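Local structure of CELL WALL surface anchor family protein (Streptococcus pneumoniae, 2X9X) at residues A127-P132 with T415-T420; T383-G388 with F410-T415. The protein forms the shaft of the pneumococcal pilus as its repeating backbone subunit, RrgB, a surface protein linked to cell adhesion. The protein carries 1 engineered substitution. All coordinates share one frame; numbering follows the deposited sequence. Where two conformers were deposited one is given.

In the fold
A loop-to-loop contact (interaction 1) and a strand-edge pairing (interaction 2) lie side by side, their centres about 9 Å apart. Interaction 1 joins 127-132, a loop of the Cna-B-like region, to 415-420 of the prealbumin-like region across 283 residues of sequence; interaction 2, 383-388 with 410-415, lies within the latter region and is nested inside that long loop. The two share T415, which follows strand 408-412 and its ST turn and begins the loop of interaction 1. Neither includes a sodium ligand; that site is made by D136, V137, D255 and E258, the first two on strand 133-142, which follows segment 127-132. At the joint E130 CD packs 3.2 Å from A414 O, and V129 CG1 lies 3.5 Å from T383 CB, tying the 127-132 loop to both segments of interaction 2.

Interaction 1. Residues A127-P132 with T415-T420; sequences AIVEVP and TSYSAT
E130 reaches S418 and the backbone beside it, a compact example of one carboxylate serving a whole turn of chain. Its OE1 accepts from S418 OG at 2.6 Å, through the syn lone pair, on the side of the other oxygen. OE2 takes two weak, bent bonds, from Y417 N at 3.1 Å (133° at the hydrogen) and from S418 N at 3.3 Å. The glutamate is extended beyond CG (chi2 -176°), which carries the carboxylate into the mouth of the 415-419 turn, and its plane stands 78° from the Y417 ring. V129 CG2 sits over one face of that ring, offset toward its rim, in a CH-pi contact, although the valine has two conformers and its closest carbons are too near, so the detail is doubtful. Farther out, a type II turn from I128 to V131 holds E130, whose backbone is also bonded to T263. T415 O accepts from both S418 N and A419 N and closes the partner turn; Y417 OH binds E381, while K267 meets the ring by cation-pi and bonds Y417 O. The contact thus combines V129 against the ring with a polar grip by E130, whose negative charge one short hydroxyl bond and two weak N-H bonds probably stabilise.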
loop_
_atom_site.group_PDB
_atom_site.type_symbol
_atom_site.label_atom_id
_atom_site.label_comp_id
_atom_site.label_asym_id
_atom_site.label_seq_id
_atom_site.Cartn_x
_atom_site.Cartn_y
_atom_site.Cartn_z
ATOM N N ALA A 127 2.548 3.873 -3.571
ATOM C CA ALA A 127 1.925 2.658 -4.078
ATOM C C ALA A 127 2.473 2.329 -5.457
ATOM O O ALA A 127 2.719 3.223 -6.270
ATOM C CB ALA A 127 0.405 2.807 -4.129
ATOM N N ILE A 128 2.664 1.043 -5.714
ATOM C CA ILE A 128 3.150 0.571 -7.005
ATOM C C ILE A 128 2.013 -0.153 -7.723
ATOM O O ILE A 128 1.325 -0.983 -7.132
ATOM C CB ILE A 128 4.357 -0.372 -6.828
ATOM C CG1 ILE A 128 5.550 0.395 -6.245
ATOM C CG2 ILE A 128 4.731 -1.023 -8.155
ATOM C CD1 ILE A 128 6.079 1.498 -7.146
ATOM N N VAL A 129 1.800 0.169 -8.992
ATOM C CA VAL A 129 0.695 -0.440 -9.725
ATOM C C VAL A 129 0.760 -1.967 -9.697
ATOM O O VAL A 129 1.830 -2.570 -9.818
ATOM C CB VAL A 129 0.591 0.078 -11.176
ATOM C CG1 VAL A 129 0.232 1.562 -11.183
ATOM C CG2 VAL A 129 1.881 -0.178 -11.930
ATOM N N GLU A 130 -0.407 -2.575 -9.500
ATOM C CA GLU A 130 -0.574 -4.029 -9.459
ATOM C C GLU A 130 0.028 -4.717 -8.234
ATOM O O GLU A 130 -0.025 -5.942 -8.119
ATOM C CB GLU A 130 -0.079 -4.681 -10.760
ATOM C CG GLU A 130 -0.846 -4.197 -11.977
ATOM C CD GLU A 130 -0.442 -4.892 -13.258
ATOM O OE1 GLU A 130 0.136 -6.003 -13.193
ATOM O OE2 GLU A 130 -0.713 -4.319 -14.334
ATOM N N VAL A 131 0.594 -3.932 -7.323
ATOM C CA VAL A 131 1.072 -4.472 -6.051
ATOM C C VAL A 131 0.123 -3.994 -4.955
ATOM O O VAL A 131 0.005 -2.796 -4.710
ATOM C CB VAL A 131 2.506 -4.023 -5.727
ATOM C CG1 VAL A 131 2.928 -4.540 -4.350
ATOM C CG2 VAL A 131 3.477 -4.499 -6.809
ATOM N N PRO A 132 -0.581 -4.928 -4.304
ATOM C CA PRO A 132 -1.576 -4.472 -3.327
ATOM C C PRO A 132 -0.955 -3.817 -2.097
ATOM O O PRO A 132 0.230 -4.006 -1.809
ATOM C CB PRO A 132 -2.292 -5.768 -2.921
ATOM C CG PRO A 132 -2.010 -6.727 -4.026
ATOM C CD PRO A 132 -0.626 -6.385 -4.497
ATOM N N THR A 415 -4.192 -5.936 -15.187
ATOM C CA THR A 415 -2.883 -6.355 -15.692
ATOM C C THR A 415 -2.369 -5.512 -16.857
ATOM O O THR A 415 -1.401 -5.895 -17.508
ATOM C CB THR A 415 -2.872 -7.844 -16.114
ATOM O OG1 THR A 415 -3.807 -8.055 -17.181
ATOM C CG2 THR A 415 -3.230 -8.742 -14.942
ATOM N N SER A 416 -2.990 -4.362 -17.110
ATOM C CA SER A 416 -2.622 -3.552 -18.276
ATOM C C SER A 416 -1.203 -2.988 -18.228
ATOM O O SER A 416 -0.603 -2.732 -19.266
ATOM C CB SER A 416 -3.637 -2.431 -18.526
ATOM O OG SER A 416 -3.790 -1.604 -17.393
ATOM N N TYR A 417 -0.666 -2.806 -17.028
ATOM C CA TYR A 417 0.682 -2.267 -16.874
ATOM C C TYR A 417 1.750 -3.323 -17.150
ATOM O O TYR A 417 2.832 -3.002 -17.635
ATOM C CB TYR A 417 0.853 -1.716 -15.457
ATOM C CG TYR A 417 2.111 -0.909 -15.180
ATOM C CD1 TYR A 417 2.223 0.419 -15.594
ATOM C CD2 TYR A 417 3.164 -1.456 -14.451
ATOM C CE1 TYR A 417 3.355 1.170 -15.308
ATOM C CE2 TYR A 417 4.303 -0.712 -14.162
ATOM C CZ TYR A 417 4.396 0.597 -14.597
ATOM O OH TYR A 417 5.522 1.341 -14.301
ATOM N N SER A 418 1.441 -4.582 -16.850
ATOM C CA SER A 418 2.460 -5.636 -16.844
ATOM C C SER A 418 2.333 -6.670 -17.961
ATOM O O SER A 418 3.327 -7.280 -18.374
ATOM C CB SER A 418 2.433 -6.373 -15.506
ATOM O OG SER A 418 1.204 -7.062 -15.348
ATOM N N ALA A 419 1.111 -6.889 -18.434
ATOM C CA ALA A 419 0.854 -7.990 -19.356
ATOM C C ALA A 419 1.510 -7.795 -20.719
ATOM O O ALA A 419 1.616 -6.675 -21.217
ATOM C CB ALA A 419 -0.645 -8.204 -19.522
ATOM N N THR A 420 1.950 -8.892 -21.322
ATOM C CA THR A 420 2.301 -8.851 -22.732
ATOM C C THR A 420 0.991 -8.970 -23.514
ATOM O O THR A 420 -0.089 -8.875 -22.931
ATOM C CB THR A 420 3.322 -9.948 -23.112
ATOM O OG1 THR A 420 3.719 -9.782 -24.477
ATOM C CG2 THR A 420 2.741 -11.340 -22.906
#

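Interaction 2. Residues T383-G388 with F410-T415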
loop_
_atom_site.group_PDB
_atom_site.type_symbol
_atom_site.label_atom_id
_atom_site.label_comp_id
_atom_site.label_asym_id
_atom_site.label_seq_id
_atom_site.Cartn_x
_atom_site.Cartn_y
_atom_site.Cartn_z
ATOM N N THR A 383 0.435 6.012 -13.776
ATOM C CA THR A 383 0.215 5.081 -12.668
ATOM C C THR A 383 -0.775 5.659 -11.656
ATOM O O THR A 383 -0.911 6.880 -11.547
ATOM C CB THR A 383 1.538 4.733 -11.941
ATOM O OG1 THR A 383 2.103 5.924 -11.379
ATOM C CG2 THR A 383 2.541 4.104 -12.908
ATOM N N GLY A 384 -1.473 4.779 -10.935
ATOM C CA GLY A 384 -2.348 5.176 -9.843
ATOM C C GLY A 384 -3.818 5.302 -10.201
ATOM O O GLY A 384 -4.566 6.019 -9.525
ATOM N N LEU A 385 -4.242 4.592 -11.242
ATOM C CA LEU A 385 -5.585 4.763 -11.806
ATOM C C LEU A 385 -6.594 3.676 -11.462
ATOM O O LEU A 385 -6.234 2.543 -11.129
ATOM C CB LEU A 385 -5.500 4.827 -13.333
ATOM C CG LEU A 385 -4.639 5.929 -13.950
ATOM C CD1 LEU A 385 -4.618 5.816 -15.479
ATOM C CD2 LEU A 385 -5.109 7.306 -13.489
ATOM N N LEU A 386 -7.867 4.044 -11.579
ATOM C CA LEU A 386 -8.965 3.093 -11.649
ATOM C C LEU A 386 -9.034 2.461 -13.037
ATOM O O LEU A 386 -8.681 3.089 -14.041
ATOM C CB LEU A 386 -10.293 3.802 -11.390
ATOM C CG LEU A 386 -10.528 4.344 -9.983
ATOM C CD1 LEU A 386 -11.723 5.276 -9.991
ATOM C CD2 LEU A 386 -10.745 3.196 -9.015
ATOM N N ALA A 387 -9.512 1.224 -13.088
ATOM C CA ALA A 387 -9.767 0.555 -14.356
ATOM C C ALA A 387 -10.754 1.366 -15.184
ATOM O O ALA A 387 -11.647 2.031 -14.641
ATOM C CB ALA A 387 -10.306 -0.847 -14.118
ATOM N N GLY A 388 -10.593 1.316 -16.500
ATOM C CA GLY A 388 -11.538 1.968 -17.384
ATOM C C GLY A 388 -11.001 2.219 -18.775
ATOM O O GLY A 388 -9.868 1.844 -19.100
ATOM N N PHE A 410 -7.276 3.761 -24.852
ATOM C CA PHE A 410 -6.570 2.709 -24.131
ATOM C C PHE A 410 -7.388 2.187 -22.956
ATOM O O PHE A 410 -8.238 2.891 -22.405
ATOM C CB PHE A 410 -5.153 3.131 -23.707
ATOM C CG PHE A 410 -5.100 4.249 -22.691
ATOM C CD1 PHE A 410 -4.951 3.970 -21.339
ATOM C CD2 PHE A 410 -5.135 5.578 -23.094
ATOM C CE1 PHE A 410 -4.870 4.997 -20.402
ATOM C CE2 PHE A 410 -5.053 6.605 -22.169
ATOM C CZ PHE A 410 -4.916 6.314 -20.819
ATOM N N GLU A 411 -7.154 0.930 -22.603
ATOM C CA GLU A 411 -7.882 0.299 -21.513
ATOM C C GLU A 411 -6.961 0.043 -20.332
ATOM O O GLU A 411 -5.909 -0.580 -20.477
ATOM C CB GLU A 411 -8.499 -1.021 -21.979
ATOM C CG GLU A 411 -9.333 -0.917 -23.245
ATOM C CD GLU A 411 -10.746 -0.446 -22.981
ATOM O OE1 GLU A 411 -11.542 -0.378 -23.946
ATOM O OE2 GLU A 411 -11.062 -0.152 -21.809
ATOM N N VAL A 412 -7.358 0.533 -19.161
ATOM C CA VAL A 412 -6.648 0.231 -17.925
ATOM C C VAL A 412 -7.366 -0.925 -17.232
ATOM O O VAL A 412 -8.591 -0.902 -17.069
ATOM C CB VAL A 412 -6.593 1.461 -17.006
ATOM C CG1 VAL A 412 -5.946 1.112 -15.663
ATOM C CG2 VAL A 412 -5.850 2.603 -17.703
ATOM N N THR A 413 -6.599 -1.943 -16.852
ATOM C CA THR A 413 -7.138 -3.159 -16.253
ATOM C C THR A 413 -6.193 -3.654 -15.171
ATOM O O THR A 413 -5.132 -3.071 -14.948
ATOM C CB THR A 413 -7.256 -4.292 -17.282
ATOM O OG1 THR A 413 -5.944 -4.788 -17.589
ATOM C CG2 THR A 413 -7.937 -3.806 -18.562
ATOM N N ALA A 414 -6.572 -4.751 -14.521
ATOM C CA ALA A 414 -5.777 -5.314 -13.436
ATOM C C ALA A 414 -4.380 -5.743 -13.883
ATOM O O ALA A 414 -3.483 -5.899 -13.055
ATOM C CB ALA A 414 -6.509 -6.485 -12.791
ATOM N N THR A 415 -4.192 -5.936 -15.187
ATOM C CA THR A 415 -2.883 -6.355 -15.692
ATOM C C THR A 415 -2.369 -5.512 -16.857
ATOM O O THR A 415 -1.401 -5.895 -17.508
ATOM C CB THR A 415 -2.872 -7.844 -16.114
ATOM O OG1 THR A 415 -3.807 -8.055 -17.181
ATOM C CG2 THR A 415 -3.230 -8.742 -14.942
#
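G388 and V412 form an antiparallel hydrogen-bonded pair, V412 N giving to G388 O at 2.8 Å, nearly straight (167°), and G388 N giving to V412 O at 3.0 Å. Each carbonyl also meets a CA-H: A387 CA lies 3.3 Å from V412 O, and E411 CA approaches G388 O. The side chain of V412 fits into the bend of the 385-388 chain. CG1, set opposite the backbone N by chi1 of 175°, rests 3.7 Å from L386 O, while CG2 meets L385 CD1 at 4.1 Å, the two side chains crossing at about a right angle; Y264 and Y390 border the same valine. A387 CB comes within 3.4 Å of V412 O. E411 is bent at chi2, and its OE2 bonds to T389 OG1. After the pair the chain turns away: T413 OG1 accepts from T415 N at 3.2 Å, an ST turn. At the corner G384 and L385 form a G1 beta bulge facing Y264; G384 there, and G388 where the next strand begins, have backbone angles at which a CB would strike the preceding carbonyl. Strand 379-385, bonded to 260-271, thus passes to strand 388-394 of another sheet, of which 408-412 is one of the two edge strands within the chain. The two backbone bonds fix the start of 388-394 to the end of 408-412, and V412 backs them with CG2 on L385 and CG1 against the carbonyl of L386.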